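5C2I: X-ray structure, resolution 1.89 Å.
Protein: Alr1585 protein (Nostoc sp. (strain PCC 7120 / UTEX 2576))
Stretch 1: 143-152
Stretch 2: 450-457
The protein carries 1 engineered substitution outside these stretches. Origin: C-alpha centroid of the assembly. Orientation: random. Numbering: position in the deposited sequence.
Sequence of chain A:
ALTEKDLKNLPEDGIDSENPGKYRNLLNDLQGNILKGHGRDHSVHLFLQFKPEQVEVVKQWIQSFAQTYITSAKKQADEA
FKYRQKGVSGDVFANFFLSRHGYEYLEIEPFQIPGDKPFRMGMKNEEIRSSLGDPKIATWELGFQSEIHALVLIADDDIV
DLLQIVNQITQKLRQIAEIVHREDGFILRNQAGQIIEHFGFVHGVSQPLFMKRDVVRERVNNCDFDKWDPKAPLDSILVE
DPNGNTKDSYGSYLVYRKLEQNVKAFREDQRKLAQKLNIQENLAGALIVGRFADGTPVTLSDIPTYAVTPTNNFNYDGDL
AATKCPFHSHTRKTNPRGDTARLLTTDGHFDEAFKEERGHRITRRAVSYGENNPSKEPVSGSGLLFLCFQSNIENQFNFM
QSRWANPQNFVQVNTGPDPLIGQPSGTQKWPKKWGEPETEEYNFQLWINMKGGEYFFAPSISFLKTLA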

ATOM      1  N   GLY A 143     -25.121  23.036 -15.015  1.00 30.78           N
ATOM      2  CA  GLY A 143     -23.942  23.910 -15.060  1.00 31.31           C
ATOM      3  C   GLY A 143     -23.558  24.351 -16.486  1.00 32.52           C
ATOM      4  O   GLY A 143     -23.219  25.517 -16.731  1.00 36.72           O
ATOM      5  N   PHE A 144     -23.673  23.431 -17.441  1.00 26.64           N
ATOM      6  CA  PHE A 144     -23.281  23.713 -18.797  1.00 23.70           C
ATOM      7  C   PHE A 144     -24.340  24.450 -19.596  1.00 25.27           C
ATOM      8  O   PHE A 144     -24.053  24.904 -20.687  1.00 24.03           O
ATOM      9  CB  PHE A 144     -22.878  22.412 -19.507  1.00 23.19           C
ATOM     10  CG  PHE A 144     -21.628  21.772 -18.935  1.00 22.50           C
ATOM     11  CD1 PHE A 144     -20.381  22.325 -19.170  1.00 21.79           C
ATOM     12  CD2 PHE A 144     -21.712  20.658 -18.125  1.00 22.49           C
ATOM     13  CE1 PHE A 144     -19.249  21.751 -18.648  1.00 20.40           C
ATOM     14  CE2 PHE A 144     -20.577  20.083 -17.590  1.00 21.35           C
ATOM     15  CZ  PHE A 144     -19.342  20.637 -17.845  1.00 20.84           C
ATOM     16  N   GLN A 145     -25.568  24.549 -19.070  1.00 25.79           N
ATOM     17  CA  GLN A 145     -26.608  25.280 -19.765  1.00 28.53           C
ATOM     18  C   GLN A 145     -26.462  26.781 -19.646  1.00 29.11           C
ATOM     19  O   GLN A 145     -27.067  27.516 -20.407  1.00 28.57           O
ATOM     20  CB  GLN A 145     -27.993  24.837 -19.296  1.00 29.12           C
ATOM     21  CG  GLN A 145     -28.254  23.373 -19.670  1.00 29.58           C
ATOM     22  CD  GLN A 145     -29.678  22.939 -19.467  1.00 31.70           C
ATOM     23  OE1 GLN A 145     -30.589  23.722 -19.648  1.00 37.22           O
ATOM     24  NE2 GLN A 145     -29.879  21.696 -19.063  1.00 32.33           N
ATOM     25  N   SER A 146     -25.702  27.244 -18.666  1.00 30.49           N
ATOM     26  CA  SER A 146     -25.432  28.678 -18.511  1.00 33.60           C
ATOM     27  C   SER A 146     -24.555  29.173 -19.643  1.00 33.21           C
ATOM     28  O   SER A 146     -23.873  28.393 -20.283  1.00 32.87           O
ATOM     29  CB  SER A 146     -24.687  28.933 -17.204  1.00 37.06           C
ATOM     30  OG  SER A 146     -25.553  28.679 -16.096  1.00 42.14           O
ATOM     31  N   GLU A 147     -24.567  30.484 -19.874  1.00 32.69           N
ATOM     32  CA  GLU A 147     -23.613  31.099 -20.766  1.00 33.58           C
ATOM     33  C   GLU A 147     -22.254  31.093 -20.023  1.00 30.12           C
ATOM     34  O   GLU A 147     -22.132  31.634 -18.941  1.00 30.11           O
ATOM     35  CB  GLU A 147     -24.027  32.528 -21.125  1.00 38.71           C
ATOM     36  CG  GLU A 147     -23.018  33.215 -22.025  1.00 43.07           C
ATOM     37  CD  GLU A 147     -23.450  34.600 -22.476  1.00 45.90           C
ATOM     38  OE1 GLU A 147     -24.535  34.698 -23.087  1.00 48.32           O
ATOM     39  OE2 GLU A 147     -22.682  35.576 -22.264  1.00 43.74           O
ATOM     40  N   ILE A 148     -21.298  30.383 -20.586  1.00 25.63           N
ATOM     41  CA  ILE A 148     -19.994  30.241 -19.979  1.00 23.95           C
ATOM     42  C   ILE A 148     -19.030  31.210 -20.647  1.00 21.88           C
ATOM     43  O   ILE A 148     -18.936  31.251 -21.875  1.00 21.14           O
ATOM     44  CB  ILE A 148     -19.517  28.804 -20.107  1.00 23.18           C
ATOM     45  CG1 ILE A 148     -20.440  27.894 -19.290  1.00 23.83           C
ATOM     46  CG2 ILE A 148     -18.069  28.661 -19.656  1.00 22.89           C
ATOM     47  CD1 ILE A 148     -20.171  26.411 -19.520  1.00 24.97           C
ATOM     48  N   HIS A 149     -18.330  31.974 -19.822  1.00 20.42           N
ATOM     49  CA  HIS A 149     -17.343  32.938 -20.307  1.00 20.30           C
ATOM     50  C   HIS A 149     -15.918  32.445 -20.318  1.00 19.15           C
ATOM     51  O   HIS A 149     -15.094  32.863 -21.137  1.00 18.47           O
ATOM     52  CB  HIS A 149     -17.432  34.232 -19.482  1.00 20.74           C
ATOM     53  CG  HIS A 149     -18.721  34.984 -19.661  1.00 21.64           C
ATOM     54  ND1 HIS A 149     -19.187  35.894 -18.750  1.00 22.11           N
ATOM     55  CD2 HIS A 149     -19.647  34.954 -20.653  1.00 22.47           C
ATOM     56  CE1 HIS A 149     -20.335  36.396 -19.162  1.00 23.16           C
ATOM     57  NE2 HIS A 149     -20.633  35.844 -20.317  1.00 22.59           N
ATOM     58  N   ALA A 150     -15.590  31.587 -19.352  1.00 19.07           N
ATOM     59  CA  ALA A 150     -14.216  31.210 -19.119  1.00 18.30           C
ATOM     60  C   ALA A 150     -14.104  29.934 -18.334  1.00 17.59           C
ATOM     61  O   ALA A 150     -15.068  29.506 -17.673  1.00 18.11           O
ATOM     62  CB  ALA A 150     -13.493  32.343 -18.389  1.00 19.03           C
ATOM     63  N   LEU A 151     -12.930  29.322 -18.414  1.00 17.44           N
ATOM     64  CA  LEU A 151     -12.604  28.154 -17.645  1.00 16.99           C
ATOM     65  C   LEU A 151     -11.267  28.432 -16.953  1.00 16.91           C
ATOM     66  O   LEU A 151     -10.259  28.732 -17.620  1.00 17.27           O
ATOM     67  CB  LEU A 151     -12.522  26.933 -18.542  1.00 16.74           C
ATOM     68  CG  LEU A 151     -11.944  25.612 -17.953  1.00 16.73           C
ATOM     69  CD1 LEU A 151     -12.680  25.075 -16.733  1.00 16.78           C
ATOM     70  CD2 LEU A 151     -11.874  24.536 -19.038  1.00 16.44           C
ATOM     71  N   VAL A 152     -11.240  28.222 -15.642  1.00 17.18           N
ATOM     72  CA  VAL A 152     -10.001  28.180 -14.884  1.00 17.46           C
ATOM     73  C   VAL A 152      -9.650  26.706 -14.615  1.00 17.06           C
ATOM     74  O   VAL A 152     -10.466  25.939 -14.107  1.00 16.80           O
ATOM     75  CB  VAL A 152     -10.182  28.924 -13.566  1.00 19.01           C
ATOM     76  CG1 VAL A 152      -8.945  28.851 -12.721  1.00 20.30           C
ATOM     77  CG2 VAL A 152     -10.535  30.373 -13.836  1.00 20.76           C
ATOM     78  N   MET A 450     -23.185  12.683 -24.040  1.00 20.41           N
ATOM     79  CA  MET A 450     -22.683  14.056 -23.954  1.00 19.75           C
ATOM     80  C   MET A 450     -23.516  14.834 -22.945  1.00 20.48           C
ATOM     81  O   MET A 450     -24.732  15.020 -23.137  1.00 19.53           O
ATOM     82  CB  MET A 450     -22.771  14.677 -25.341  1.00 20.63           C
ATOM     83  CG  MET A 450     -22.655  16.178 -25.420  1.00 21.23           C
ATOM     84  SD  MET A 450     -21.153  16.870 -24.721  1.00 19.48           S
ATOM     85  CE  MET A 450     -21.419  18.584 -25.212  1.00 20.31           C
ATOM     86  N   LYS A 451     -22.874  15.312 -21.885  1.00 19.57           N
ATOM     87  CA  LYS A 451     -23.569  16.013 -20.799  1.00 21.13           C
ATOM     88  C   LYS A 451     -23.327  17.524 -20.789  1.00 20.13           C
ATOM     89  O   LYS A 451     -23.871  18.227 -19.955  1.00 21.07           O
ATOM     90  CB  LYS A 451     -23.097  15.437 -19.445  1.00 22.66           C
ATOM     91  CG  LYS A 451     -23.350  13.945 -19.234  1.00 24.03           C
ATOM     92  CD  LYS A 451     -24.761  13.509 -19.564  1.00 28.50           C
ATOM     93  CE  LYS A 451     -25.738  14.087 -18.591  1.00 31.72           C
ATOM     94  NZ  LYS A 451     -27.053  13.440 -18.822  1.00 36.58           N
ATOM     95  N   GLY A 452     -22.504  18.014 -21.687  1.00 19.56           N
ATOM     96  CA  GLY A 452     -22.259  19.434 -21.819  1.00 19.32           C
ATOM     97  C   GLY A 452     -20.811  19.773 -22.093  1.00 19.01           C
ATOM     98  O   GLY A 452     -19.914  18.937 -21.960  1.00 17.50           O
ATOM     99  N   GLY A 453     -20.582  21.004 -22.533  1.00 19.11           N
ATOM    100  CA  GLY A 453     -19.209  21.437 -22.858  1.00 19.12           C
ATOM    101  C   GLY A 453     -19.191  22.783 -23.545  1.00 19.13           C
ATOM    102  O   GLY A 453     -20.222  23.424 -23.676  1.00 19.02           O
ATOM    103  N   GLU A 454     -18.013  23.201 -23.970  1.00 18.48           N
ATOM    104  CA  GLU A 454     -17.849  24.441 -24.700  1.00 18.14           C
ATOM    105  C   GLU A 454     -16.522  24.458 -25.374  1.00 17.60           C
ATOM    106  O   GLU A 454     -15.598  23.691 -25.013  1.00 17.70           O
ATOM    107  CB  GLU A 454     -17.993  25.636 -23.747  1.00 18.93           C
ATOM    108  CG  GLU A 454     -18.002  27.020 -24.359  1.00 19.53           C
ATOM    109  CD  GLU A 454     -19.061  27.205 -25.436  1.00 19.90           C
ATOM    110  OE1 GLU A 454     -18.818  26.770 -26.580  1.00 19.09           O
ATOM    111  OE2 GLU A 454     -20.114  27.782 -25.140  1.00 20.73           O
ATOM    112  N   TYR A 455     -16.432  25.323 -26.380  1.00 17.09           N
ATOM    113  CA  TYR A 455     -15.188  25.602 -27.071  1.00 16.42           C
ATOM    114  C   TYR A 455     -14.541  26.840 -26.480  1.00 15.93           C
ATOM    115  O   TYR A 455     -15.224  27.841 -26.239  1.00 16.38           O
ATOM    116  CB  TYR A 455     -15.476  25.928 -28.509  1.00 17.11           C
ATOM    117  CG  TYR A 455     -16.128  24.864 -29.369  1.00 16.99           C
ATOM    118  CD1 TYR A 455     -15.573  23.597 -29.519  1.00 17.17           C
ATOM    119  CD2 TYR A 455     -17.275  25.165 -30.108  1.00 18.35           C
ATOM    120  CE1 TYR A 455     -16.155  22.638 -30.358  1.00 16.73           C
ATOM    121  CE2 TYR A 455     -17.832  24.240 -30.968  1.00 18.57           C
ATOM    122  CZ  TYR A 455     -17.256  22.979 -31.090  1.00 18.48           C
ATOM    123  OH  TYR A 455     -17.825  22.074 -31.978  1.00 18.26           O
ATOM    124  N   PHE A 456     -13.238  26.789 -26.265  1.00 15.46           N
ATOM    125  CA  PHE A 456     -12.478  27.922 -25.731  1.00 15.93           C
ATOM    126  C   PHE A 456     -11.216  28.192 -26.517  1.00 16.26           C
ATOM    127  O   PHE A 456     -10.763  27.350 -27.306  1.00 16.31           O
ATOM    128  CB  PHE A 456     -12.032  27.656 -24.291  1.00 15.96           C
ATOM    129  CG  PHE A 456     -13.156  27.329 -23.322  1.00 16.20           C
ATOM    130  CD1 PHE A 456     -13.591  26.018 -23.163  1.00 15.77           C
ATOM    131  CD2 PHE A 456     -13.702  28.290 -22.527  1.00 16.60           C
ATOM    132  CE1 PHE A 456     -14.604  25.721 -22.281  1.00 15.89           C
ATOM    133  CE2 PHE A 456     -14.691  27.998 -21.603  1.00 16.74           C
ATOM    134  CZ  PHE A 456     -15.174  26.705 -21.506  1.00 16.71           C
ATOM    135  N   PHE A 457     -10.612  29.354 -26.252  1.00 16.19           N
ATOM    136  CA  PHE A 457      -9.256  29.670 -26.708  1.00 16.27           C
ATOM    137  C   PHE A 457      -8.403  29.865 -25.465  1.00 16.04           C
ATOM    138  O   PHE A 457      -8.855  30.480 -24.489  1.00 15.92           O
ATOM    139  CB  PHE A 457      -9.278  30.929 -27.537  1.00 17.03           C
ATOM    140  CG  PHE A 457      -7.966  31.252 -28.187  1.00 17.37           C
ATOM    141  CD1 PHE A 457      -7.442  30.434 -29.169  1.00 17.57           C
ATOM    142  CD2 PHE A 457      -7.271  32.364 -27.823  1.00 18.03           C
ATOM    143  CE1 PHE A 457      -6.228  30.716 -29.767  1.00 17.73           C
ATOM    144  CE2 PHE A 457      -6.069  32.712 -28.456  1.00 18.56           C
ATOM    145  CZ  PHE A 457      -5.524  31.850 -29.404  1.00 18.78           C
TER
HETATM  146  O   HOH W   1     -20.321  30.388 -24.117  1.00 26.17           O

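The most unusual feature of this contact is the way a phenylalanine side chain lies against bare backbone: Phe144 packs over Gly452 and Gly453, two consecutive glycines within a strand, and its ring meets main-chain atoms of Lys451, Gly452 and Gly453. Phe144 CA and Gly452 CA are 5.3 Å apart, the tightest pairing in the register; of the other two pairs, Ile148 CA stands 7.8 Å from Glu454 CA, and Ala150 CA stands 7.6 Å from Phe456 CA. Phe144 CG comes to 3.8 Å from Gly452 CA, and Gly452 C lies over one face of the ring. Two further approaches are oblique to the ring: Phe144 CD2 to Lys451 O at 3.7 Å and Phe144 CD1 to Gly453 N at 3.6 Å. None of these is a hydrogen bond; they are van der Waals contacts between an aromatic ring and the peptide chain.

The geometry gives two separate reasons for glycine at 452. An ideal CB built on Gly452 would point toward the first stretch and clash with Phe144 CB. Its phi/psi of 140/165 would also jam that CB against the carbonyl O of Lys451, so the backbone conformation calls for glycine even without the neighbour. Gly453 is different: a CB there would point away, with its ideal position 5.3 Å from Phe144 CD1, so this contact does not exclude one. The amide of Gly452 is also engaged within its own strand, through a weak hydrogen bond from Gly452 N to Met450 SD at 3.5 Å.

The second cluster centres on Phe456, which buries more area against the opposing stretch than any other residue, 78 Å² of a total of 334 Å² summed over both sides. Its ring is approached from distinct directions. Leu151 CB sits over one face, 4.2 Å from the centroid of the Phe456 ring and 23° off the ring normal, which supports a CH-pi interaction; the same Leu151 CB is 3.9 Å from Phe456 CE2. Ile148 CG2 instead meets the ring at its edge, near the ring plane, 4.0 Å from Phe456 CZ. Between them in sequence, Ala150 turns its CB away and contributes main chain, Ala150 C lying 3.8 Å from Phe456 CE2.

No direct hydrogen bond joins the two stretches, so strand 150-152 and strand 450-457 are not paired here through their backbones. The polar link is a water that donates to both sides, its O lying 2.8 Å from Ile148 O and 2.8 Å from Glu454 OE2. Glu454 has no direct contact within 4.5 Å, although its CA-to-CB bond points toward the first stretch. Its other carboxylate oxygen turns back to its own strand, with Tyr455 N donating to Glu454 OE1 at 2.8 Å. On the first stretch, His149 NE2 donates to Glu147 OE2 at 2.8 Å; both residues direct CA-to-CB away from the other stretch.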